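Local coordinates for protein DNA annealing helicase and endonuclease ZRANB3 (Homo sapiens, PDB 5MKW) that anneals DNA strands as an ATP-dependent helicase and cuts DNA as an endonuclease at stalled replication forks, here represented by its zinc-binding HNH nuclease domain, at residues A[42-47]-A[59-65]; A[73-79]-A[100-104]; A[25-30]-A[48-52]. One frame throughout, in Å; residues are numbered along the deposited sequence. Where two conformers were deposited one is given.

The three contacts sit in two neighbouring parts of this HNH domain. Contacts 1 and 3 belong to its helical part, with centres about 11 Å apart, and they touch, Thr51 OG1 lying 2.7 Å from Leu46 O in a probable hydrogen bond. Their segments alternate along the chain: helix 27-36, helix 39-47, the loop after it, then helix 56-64. Contact 2 follows, between strand 72-76 and helix 97-118, its centre about 23 Å from that of contact 1 and about 17 Å from that of contact 3, within the region assigned to endonuclease activity. Zinc, held by Cys20, Cys23, Cys96 and Cys99, joins the turn before helix 27-36 to the junction of strand 92-96 and helix 97-118.

Contact 1 of 3, residues A[42-47]-A[59-65]; sequences RKNLLY and LNEMIRN
At the edge of the Arg42 guanidinium, in its plane, lies the backbone O of Ile63, which accepts from NH1 of Arg42 at 2.9 Å with an N-H...O angle of 158°. NH1 in turn stands above the plane of the carbonyl it binds. An extended chain from CG to NE carries the group past the last turn of helix 56-64, and on the way CD of Arg42 passes 3.2 Å from Ile63 O. NE and NH2 are used as well, on Leu34 O and Arg35 O of helix 27-36. The buried guanidinium is thus gripped by three backbone carbonyls and its rotation is fixed; carbonyls at a helix end probably suit its positive charge.

The rest of the contact is apolar. CD1 of Leu46 sits between CG1 of Ile63 and CB of Met62, 3.8 Å from each, while CD2 of Leu46 meets the terminal CE of Met62, also at 3.8 Å. The thioether is bent at its last torsion (chi3 87°), which brings CE round to that methyl. CD1 of Ile63 comes up against the first carbons of Lys43, 3.9 Å from its CB, the two chains crossing at a slant. At the other end CD1 of Leu59 approaches the phenol of Tyr47 obliquely, 3.5 Å from OH.

The two segments run closer to antiparallel than parallel, 133° between their directions. Leu34 of helix 27-36 packs on Leu46, and Leu54, His70 and Phe71 from the adjoining loops close round Met62.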
loop_
_atom_site.group_PDB
_atom_site.type_symbol
_atom_site.label_atom_id
_atom_site.label_comp_id
_atom_site.label_asym_id
_atom_site.label_seq_id
_atom_site.Cartn_x
_atom_site.Cartn_y
_atom_site.Cartn_z
ATOM N N ARG A 42 -10.661 -11.622 -12.969
ATOM C CA ARG A 42 -9.972 -10.815 -11.929
ATOM C C ARG A 42 -10.527 -11.006 -10.520
ATOM O O ARG A 42 -9.779 -11.149 -9.567
ATOM C CB ARG A 42 -10.000 -9.347 -12.308
ATOM C CG ARG A 42 -9.185 -9.052 -13.550
ATOM C CD ARG A 42 -9.094 -7.568 -13.801
ATOM N NE ARG A 42 -8.169 -7.231 -14.849
ATOM C CZ ARG A 42 -8.351 -6.223 -15.696
ATOM N NH1 ARG A 42 -9.473 -5.538 -15.697
ATOM N NH2 ARG A 42 -7.462 -6.003 -16.647
ATOM N N LYS A 43 -11.842 -11.159 -10.414
ATOM C CA LYS A 43 -12.453 -11.263 -9.109
ATOM C C LYS A 43 -11.892 -12.497 -8.388
ATOM O O LYS A 43 -11.464 -12.422 -7.231
ATOM C CB LYS A 43 -13.980 -11.309 -9.232
ATOM C CG LYS A 43 -14.744 -11.333 -7.913
ATOM C CD LYS A 43 -16.216 -11.555 -8.215
ATOM C CE LYS A 43 -17.071 -11.371 -6.982
ATOM N NZ LYS A 43 -18.431 -10.866 -7.351
ATOM N N ASN A 44 -11.904 -13.645 -9.051
ATOM C CA ASN A 44 -11.448 -14.867 -8.379
ATOM C C ASN A 44 -9.976 -14.838 -8.031
ATOM O O ASN A 44 -9.594 -15.308 -6.968
ATOM C CB ASN A 44 -11.728 -16.111 -9.232
ATOM C CG ASN A 44 -13.208 -16.479 -9.256
ATOM O OD1 ASN A 44 -13.992 -16.121 -8.355
ATOM N ND2 ASN A 44 -13.591 -17.244 -10.276
ATOM N N LEU A 45 -9.161 -14.250 -8.898
ATOM C CA LEU A 45 -7.753 -14.033 -8.569
ATOM C C LEU A 45 -7.605 -13.177 -7.305
ATOM O O LEU A 45 -6.740 -13.447 -6.472
ATOM C CB LEU A 45 -7.015 -13.336 -9.731
ATOM C CG LEU A 45 -6.829 -14.208 -10.988
ATOM C CD1 LEU A 45 -6.317 -13.343 -12.140
ATOM C CD2 LEU A 45 -5.910 -15.409 -10.776
ATOM N N LEU A 46 -8.369 -12.085 -7.216
ATOM C CA LEU A 46 -8.198 -11.178 -6.101
ATOM C C LEU A 46 -8.630 -11.831 -4.799
ATOM O O LEU A 46 -8.013 -11.609 -3.764
ATOM C CB LEU A 46 -8.978 -9.883 -6.329
ATOM C CG LEU A 46 -8.417 -8.947 -7.404
ATOM C CD1 LEU A 46 -9.453 -7.908 -7.803
ATOM C CD2 LEU A 46 -7.144 -8.242 -6.912
ATOM N N TYR A 47 -9.728 -12.585 -4.817
ATOM C CA TYR A 47 -10.210 -13.204 -3.580
ATOM C C TYR A 47 -9.475 -14.482 -3.191
ATOM O O TYR A 47 -9.685 -14.992 -2.097
ATOM C CB TYR A 47 -11.719 -13.483 -3.658
ATOM C CG TYR A 47 -12.560 -12.223 -3.463
ATOM C CD1 TYR A 47 -12.896 -11.773 -2.179
ATOM C CD2 TYR A 47 -12.902 -11.420 -4.543
ATOM C CE1 TYR A 47 -13.668 -10.639 -2.011
ATOM C CE2 TYR A 47 -13.625 -10.248 -4.374
ATOM C CZ TYR A 47 -14.043 -9.898 -3.110
ATOM O OH TYR A 47 -14.801 -8.766 -2.937
ATOM N N LEU A 59 -11.425 -3.324 -4.386
ATOM C CA LEU A 59 -11.491 -4.543 -5.179
ATOM C C LEU A 59 -12.369 -4.364 -6.426
ATOM O O LEU A 59 -12.007 -4.820 -7.525
ATOM C CB LEU A 59 -11.998 -5.729 -4.332
ATOM C CG LEU A 59 -11.050 -6.127 -3.207
ATOM C CD1 LEU A 59 -11.701 -7.167 -2.300
ATOM C CD2 LEU A 59 -9.716 -6.638 -3.766
ATOM N N ASN A 60 -13.493 -3.652 -6.302
ATOM C CA ASN A 60 -14.309 -3.387 -7.486
ATOM C C ASN A 60 -13.494 -2.538 -8.513
ATOM O O ASN A 60 -13.568 -2.747 -9.724
ATOM C CB ASN A 60 -15.589 -2.642 -7.124
ATOM C CG ASN A 60 -16.606 -3.507 -6.432
ATOM O OD1 ASN A 60 -16.560 -4.738 -6.530
ATOM N ND2 ASN A 60 -17.561 -2.864 -5.773
ATOM N N GLU A 61 -12.704 -1.592 -8.040
ATOM C CA GLU A 61 -11.878 -0.795 -8.987
ATOM C C GLU A 61 -10.807 -1.638 -9.652
ATOM O O GLU A 61 -10.449 -1.428 -10.824
ATOM C CB GLU A 61 -11.162 0.324 -8.282
ATOM C CG GLU A 61 -12.050 1.474 -7.864
ATOM C CD GLU A 61 -11.259 2.457 -7.037
ATOM O OE1 GLU A 61 -9.993 2.472 -7.141
ATOM O OE2 GLU A 61 -11.889 3.169 -6.224
ATOM N N MET A 62 -10.240 -2.524 -8.857
ATOM C CA MET A 62 -9.219 -3.457 -9.354
ATOM C C MET A 62 -9.735 -4.455 -10.395
ATOM O O MET A 62 -8.984 -4.903 -11.230
ATOM C CB MET A 62 -8.584 -4.186 -8.168
ATOM C CG MET A 62 -7.727 -3.236 -7.305
ATOM S SD MET A 62 -7.419 -3.826 -5.631
ATOM C CE MET A 62 -5.966 -4.848 -5.758
ATOM N N ILE A 63 -11.005 -4.853 -10.300
ATOM C CA ILE A 63 -11.598 -5.730 -11.312
ATOM C C ILE A 63 -11.781 -4.976 -12.631
ATOM O O ILE A 63 -11.568 -5.511 -13.715
ATOM C CB ILE A 63 -12.952 -6.277 -10.784
ATOM C CG1 ILE A 63 -12.723 -7.264 -9.647
ATOM C CG2 ILE A 63 -13.771 -6.884 -11.897
ATOM C CD1 ILE A 63 -13.930 -7.462 -8.741
ATOM N N ARG A 64 -12.172 -3.699 -12.533
ATOM C CA ARG A 64 -12.436 -2.895 -13.716
ATOM C C ARG A 64 -11.116 -2.522 -14.379
ATOM O O ARG A 64 -10.979 -2.588 -15.598
ATOM C CB ARG A 64 -13.206 -1.633 -13.309
ATOM C CG ARG A 64 -13.496 -0.653 -14.425
ATOM C CD ARG A 64 -14.545 0.383 -13.975
ATOM N NE ARG A 64 -15.181 0.046 -12.693
ATOM C CZ ARG A 64 -14.897 0.649 -11.545
ATOM N NH1 ARG A 64 -13.983 1.604 -11.523
ATOM N NH2 ARG A 64 -15.506 0.297 -10.417
ATOM N N ASN A 65 -10.176 -2.046 -13.574
ATOM C CA ASN A 65 -8.989 -1.402 -14.107
ATOM C C ASN A 65 -7.870 -1.302 -13.092
ATOM O O ASN A 65 -7.708 -0.278 -12.425
ATOM C CB ASN A 65 -9.351 -0.014 -14.614
ATOM C CG ASN A 65 -8.147 0.714 -15.220
ATOM O OD1 ASN A 65 -7.246 0.100 -15.805
ATOM N ND2 ASN A 65 -8.148 2.008 -15.100
#

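Contact 2 of 3, residues A[73-79]-A[100-104]; sequences QVDHIKP and HKERT
Strand 73-76 runs at 39° to helix 100-104, and the backbones come nearest at Gln73 and His100, whose CA atoms are 7.0 Å apart. The imidazole of His100 is the centre of the contact. With CG anti to the backbone N (chi1 -178°) it reaches across to the strand, and each of its faces has a neighbour. CG of Gln73 lies over one face in a CH-pi contact, 3.7 Å from ND1 of His100 and offset toward the rim; the amide beyond turns to Gly69 O, which NE2 of Gln73 binds. On the opposite face sits OG1 of Thr104, one helical turn on, which donates to His100 O at 3.0 Å.

The ring edge belongs to Asp75. Its OD2 comes within 3.1 Å of CD2 of His100, near the ring plane, with the carboxylate turned 70° from the imidazole. The other oxygen is committed within the strand: Asp75 OD1 accepts from His76 N at 2.7 Å. Arg103, bent at chi2 and chi3, passes its CD 4.0 Å from Asp75 OD2 and puts NH1 beside His76 O, 3.4 Å away, with Pro79 at the flank.

Strand 72-76, its antiparallel partner 92-96 and helix 97-118 are consistent with the beta-beta-alpha metal fold of HNH nucleases, in which His76, Asn91 and His100 would be the signature residues. Flanked on both faces and met at one edge, the His100 ring is probably limited in its tilting. Asp75 OD2 is farther from NE2 of His100, at 3.6 Å, than from CD2, and thus probably polarises a C-H edge, with no clear hydrogen bond across the contact.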
loop_
_atom_site.group_PDB
_atom_site.type_symbol
_atom_site.label_atom_id
_atom_site.label_comp_id
_atom_site.label_asym_id
_atom_site.label_seq_id
_atom_site.Cartn_x
_atom_site.Cartn_y
_atom_site.Cartn_z
ATOM N N GLN A 73 2.318 0.687 -2.142
ATOM C CA GLN A 73 2.492 2.095 -1.815
ATOM C C GLN A 73 3.870 2.247 -1.147
ATOM O O GLN A 73 4.318 1.322 -0.469
ATOM C CB GLN A 73 1.435 2.517 -0.778
ATOM C CG GLN A 73 0.016 2.596 -1.299
ATOM C CD GLN A 73 -0.141 3.755 -2.277
ATOM O OE1 GLN A 73 0.466 4.814 -2.072
ATOM N NE2 GLN A 73 -0.756 3.498 -3.428
ATOM N N VAL A 74 4.507 3.419 -1.317
ATOM C CA VAL A 74 5.665 3.804 -0.512
ATOM C C VAL A 74 5.211 4.405 0.807
ATOM O O VAL A 74 4.268 5.213 0.837
ATOM C CB VAL A 74 6.513 4.847 -1.262
ATOM C CG1 VAL A 74 7.665 5.340 -0.404
ATOM C CG2 VAL A 74 7.033 4.236 -2.544
ATOM N N ASP A 75 5.876 4.047 1.896
ATOM C CA ASP A 75 5.530 4.627 3.183
ATOM C C ASP A 75 6.782 4.725 4.038
ATOM O O ASP A 75 7.875 4.309 3.621
ATOM C CB ASP A 75 4.455 3.760 3.865
ATOM C CG ASP A 75 3.580 4.538 4.871
ATOM O OD1 ASP A 75 4.002 5.618 5.383
ATOM O OD2 ASP A 75 2.512 3.993 5.217
ATOM N N HIS A 76 6.639 5.292 5.227
ATOM C CA HIS A 76 7.781 5.499 6.119
ATOM C C HIS A 76 8.232 4.205 6.766
ATOM O O HIS A 76 7.406 3.369 7.151
ATOM C CB HIS A 76 7.424 6.472 7.245
ATOM C CG HIS A 76 7.059 7.826 6.762
ATOM N ND1 HIS A 76 5.780 8.320 6.839
ATOM C CD2 HIS A 76 7.799 8.780 6.157
ATOM C CE1 HIS A 76 5.755 9.545 6.345
ATOM N NE2 HIS A 76 6.964 9.842 5.913
ATOM N N ILE A 77 9.537 4.080 6.994
ATOM C CA ILE A 77 10.037 2.991 7.813
ATOM C C ILE A 77 9.854 3.330 9.291
ATOM O O ILE A 77 9.346 2.501 10.046
ATOM C CB ILE A 77 11.516 2.696 7.568
ATOM C CG1 ILE A 77 11.754 2.249 6.122
ATOM C CG2 ILE A 77 12.002 1.651 8.575
ATOM C CD1 ILE A 77 13.210 2.326 5.708
ATOM N N LYS A 78 10.231 4.557 9.672
ATOM C CA LYS A 78 10.015 5.082 11.030
ATOM C C LYS A 78 9.010 6.232 10.964
ATOM O O LYS A 78 9.353 7.375 10.545
ATOM C CB LYS A 78 11.320 5.599 11.636
ATOM C CG LYS A 78 12.485 4.637 11.455
ATOM C CD LYS A 78 13.654 4.925 12.411
ATOM C CE LYS A 78 14.988 4.442 11.847
ATOM N NZ LYS A 78 15.722 3.545 12.790
ATOM N N PRO A 79 7.731 5.889 11.151
ATOM C CA PRO A 79 6.778 6.996 11.250
ATOM C C PRO A 79 6.754 7.571 12.659
ATOM O O PRO A 79 7.004 6.882 13.653
ATOM C CB PRO A 79 5.431 6.359 10.926
ATOM C CG PRO A 79 5.599 4.916 11.280
ATOM C CD PRO A 79 7.059 4.575 11.087
ATOM N N HIS A 100 -0.391 -1.316 4.139
ATOM C CA HIS A 100 -0.480 0.118 4.150
ATOM C C HIS A 100 -1.787 0.571 4.841
ATOM O O HIS A 100 -1.791 1.529 5.596
ATOM C CB HIS A 100 -0.427 0.665 2.759
ATOM C CG HIS A 100 -0.477 2.144 2.711
ATOM N ND1 HIS A 100 -1.468 2.832 2.043
ATOM C CD2 HIS A 100 0.400 3.072 3.153
ATOM C CE1 HIS A 100 -1.176 4.115 2.050
ATOM N NE2 HIS A 100 -0.125 4.295 2.828
ATOM N N LYS A 101 -2.893 -0.095 4.519
ATOM C CA LYS A 101 -4.170 0.209 5.165
ATOM C C LYS A 101 -4.246 -0.102 6.677
ATOM O O LYS A 101 -4.846 0.683 7.431
ATOM C CB LYS A 101 -5.290 -0.495 4.426
ATOM C CG LYS A 101 -5.602 0.200 3.125
ATOM C CD LYS A 101 -6.705 -0.502 2.403
ATOM C CE LYS A 101 -6.676 -0.121 0.946
ATOM N NZ LYS A 101 -7.074 1.285 0.762
ATOM N N GLU A 102 -3.633 -1.206 7.116
ATOM C CA GLU A 102 -3.467 -1.462 8.558
ATOM C C GLU A 102 -2.693 -0.330 9.217
ATOM O O GLU A 102 -3.042 0.134 10.301
ATOM C CB GLU A 102 -2.740 -2.760 8.838
ATOM C CG GLU A 102 -3.485 -4.020 8.452
ATOM C CD GLU A 102 -2.575 -5.270 8.444
ATOM O OE1 GLU A 102 -1.450 -5.209 8.974
ATOM O OE2 GLU A 102 -3.015 -6.328 7.981
ATOM N N ARG A 103 -1.604 0.083 8.590
ATOM C CA ARG A 103 -0.809 1.177 9.125
ATOM C C ARG A 103 -1.578 2.503 9.203
ATOM O O ARG A 103 -1.597 3.171 10.245
ATOM C CB ARG A 103 0.454 1.401 8.307
ATOM C CG ARG A 103 1.193 2.629 8.834
ATOM C CD ARG A 103 2.651 2.426 8.845
ATOM N NE ARG A 103 3.044 1.220 9.564
ATOM C CZ ARG A 103 4.295 0.779 9.565
ATOM N NH1 ARG A 103 5.215 1.509 8.970
ATOM N NH2 ARG A 103 4.629 -0.323 10.225
ATOM N N THR A 104 -2.250 2.851 8.118
ATOM C CA THR A 104 -3.085 4.046 8.074
ATOM C C THR A 104 -4.191 4.049 9.146
ATOM O O THR A 104 -4.464 5.069 9.805
ATOM C CB THR A 104 -3.640 4.165 6.631
ATOM O OG1 THR A 104 -2.525 4.458 5.763
ATOM C CG2 THR A 104 -4.589 5.265 6.513
#

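Contact 3 of 3, residues A[25-30]-A[48-52]; sequences VNAQEL and ATWTS
Val25 and Trp50 meet where a zinc-binding CxxC turn, Cys20 and Cys23, leads into the N-cap of helix 27-36, and where the chain after helix 39-47 enters a 3-10 turn. The indole is packed from several directions. CG2 of Val25 makes a CH-pi contact 4.0 Å from the centroid of the five-membered ring, only 17° off its normal, and CG1 of the same residue lies 3.7 Å from Trp50 CD1. CG2 of Thr51 sits over the opposite face. Ala27 CB touches the benzo ring obliquely, 3.9 Å from CZ2 of Trp50.

Leu30 supplies the tightest point. A chi1 of -170° swings its CG away from its own amide nitrogen, and the side chain runs by the indole in the opposite sense, CD2 coming to 3.7 Å from Trp50 NE1. The same methyl meets CG2 of Thr51 tip to tip at 3.5 Å, closer than usual for two carbons.

Cys96, Thr97 and Val98 also touch the indole, so the metal site and the start of helix 97-118 close on it too. Away from this carbon packing the contact is looser: Asn26 caps its helix by accepting from Glu29 N, and no direct hydrogen bond joins the segments. The indole N-H reaches across only through a water in the ring plane, which accepts from Trp50 NE1 at 2.9 Å and donates to Asn26 O at 3.3 Å.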
loop_
_atom_site.group_PDB
_atom_site.type_symbol
_atom_site.label_atom_id
_atom_site.label_comp_id
_atom_site.label_asym_id
_atom_site.label_seq_id
_atom_site.Cartn_x
_atom_site.Cartn_y
_atom_site.Cartn_z
ATOM N N VAL A 25 4.993 -10.131 0.343
ATOM C CA VAL A 25 4.301 -10.418 -0.888
ATOM C C VAL A 25 4.904 -9.654 -2.044
ATOM O O VAL A 25 5.427 -8.530 -1.884
ATOM C CB VAL A 25 2.776 -10.191 -0.806
ATOM C CG1 VAL A 25 2.185 -11.098 0.255
ATOM C CG2 VAL A 25 2.433 -8.722 -0.586
ATOM N N ASN A 26 4.874 -10.266 -3.217
ATOM C CA ASN A 26 5.343 -9.557 -4.406
ATOM C C ASN A 26 4.170 -8.864 -5.089
ATOM O O ASN A 26 3.444 -9.463 -5.896
ATOM C CB ASN A 26 6.075 -10.477 -5.399
ATOM C CG ASN A 26 6.723 -9.676 -6.512
ATOM O OD1 ASN A 26 6.279 -8.581 -6.887
ATOM N ND2 ASN A 26 7.827 -10.162 -6.974
ATOM N N ALA A 27 3.922 -7.640 -4.649
ATOM C CA ALA A 27 2.702 -6.957 -4.995
ATOM C C ALA A 27 2.736 -6.544 -6.458
ATOM O O ALA A 27 1.703 -6.558 -7.140
ATOM C CB ALA A 27 2.505 -5.766 -4.088
ATOM N N GLN A 28 3.921 -6.237 -6.966
ATOM C CA GLN A 28 4.049 -5.899 -8.368
ATOM C C GLN A 28 3.738 -7.064 -9.313
ATOM O O GLN A 28 3.156 -6.871 -10.371
ATOM C CB GLN A 28 5.413 -5.332 -8.681
ATOM C CG GLN A 28 5.657 -4.989 -10.165
ATOM C CD GLN A 28 4.933 -3.709 -10.580
ATOM O OE1 GLN A 28 4.361 -2.958 -9.736
ATOM N NE2 GLN A 28 4.941 -3.441 -11.859
ATOM N N GLU A 29 4.161 -8.257 -8.941
ATOM C CA GLU A 29 3.889 -9.449 -9.747
ATOM C C GLU A 29 2.385 -9.727 -9.819
ATOM O O GLU A 29 1.862 -10.041 -10.884
ATOM C CB GLU A 29 4.584 -10.644 -9.113
ATOM C CG GLU A 29 4.059 -12.009 -9.553
ATOM C CD GLU A 29 4.834 -13.169 -8.900
ATOM O OE1 GLU A 29 4.630 -13.438 -7.677
ATOM O OE2 GLU A 29 5.675 -13.788 -9.602
ATOM N N LEU A 30 1.686 -9.554 -8.694
ATOM C CA LEU A 30 0.208 -9.666 -8.722
ATOM C C LEU A 30 -0.469 -8.580 -9.613
ATOM O O LEU A 30 -1.414 -8.866 -10.365
ATOM C CB LEU A 30 -0.366 -9.611 -7.304
ATOM C CG LEU A 30 -1.878 -9.975 -7.226
ATOM C CD1 LEU A 30 -2.096 -11.444 -7.668
ATOM C CD2 LEU A 30 -2.404 -9.721 -5.818
ATOM N N ALA A 48 -8.597 -14.966 -4.066
ATOM C CA ALA A 48 -7.802 -16.155 -3.781
ATOM C C ALA A 48 -6.500 -15.839 -3.082
ATOM O O ALA A 48 -5.788 -16.764 -2.739
ATOM C CB ALA A 48 -7.500 -16.912 -5.062
ATOM N N THR A 49 -6.188 -14.563 -2.848
ATOM C CA THR A 49 -4.903 -14.214 -2.251
ATOM C C THR A 49 -5.024 -13.031 -1.291
ATOM O O THR A 49 -6.122 -12.684 -0.889
ATOM C CB THR A 49 -3.823 -14.064 -3.354
ATOM O OG1 THR A 49 -2.552 -14.089 -2.753
ATOM C CG2 THR A 49 -3.987 -12.834 -4.171
ATOM N N TRP A 50 -3.898 -12.477 -0.868
ATOM C CA TRP A 50 -3.814 -11.445 0.198
ATOM C C TRP A 50 -4.649 -10.217 -0.085
ATOM O O TRP A 50 -5.089 -9.539 0.840
ATOM C CB TRP A 50 -2.344 -11.011 0.404
ATOM C CG TRP A 50 -1.690 -10.412 -0.851
ATOM C CD1 TRP A 50 -0.899 -11.060 -1.752
ATOM C CD2 TRP A 50 -1.699 -9.051 -1.248
ATOM N NE1 TRP A 50 -0.439 -10.179 -2.714
ATOM C CE2 TRP A 50 -0.944 -8.943 -2.427
ATOM C CE3 TRP A 50 -2.216 -7.896 -0.689
ATOM C CZ2 TRP A 50 -0.712 -7.726 -3.048
ATOM C CZ3 TRP A 50 -2.101 -6.715 -1.382
ATOM C CH2 TRP A 50 -1.310 -6.624 -2.518
ATOM N N THR A 51 -4.894 -9.930 -1.357
ATOM C CA THR A 51 -5.814 -8.824 -1.746
ATOM C C THR A 51 -7.293 -8.998 -1.241
ATOM O O THR A 51 -8.066 -8.030 -1.143
ATOM C CB THR A 51 -5.843 -8.694 -3.290
ATOM O OG1 THR A 51 -5.878 -10.009 -3.876
ATOM C CG2 THR A 51 -4.619 -7.963 -3.787
ATOM N N SER A 52 -7.656 -10.217 -0.872
ATOM C CA SER A 52 -9.015 -10.477 -0.384
ATOM C C SER A 52 -9.364 -9.646 0.839
ATOM O O SER A 52 -10.552 -9.430 1.143
ATOM C CB SER A 52 -9.183 -11.946 -0.026
ATOM O OG SER A 52 -8.422 -12.273 1.132
HETATM O O HOH W 1 1.345 -11.562 -4.536
#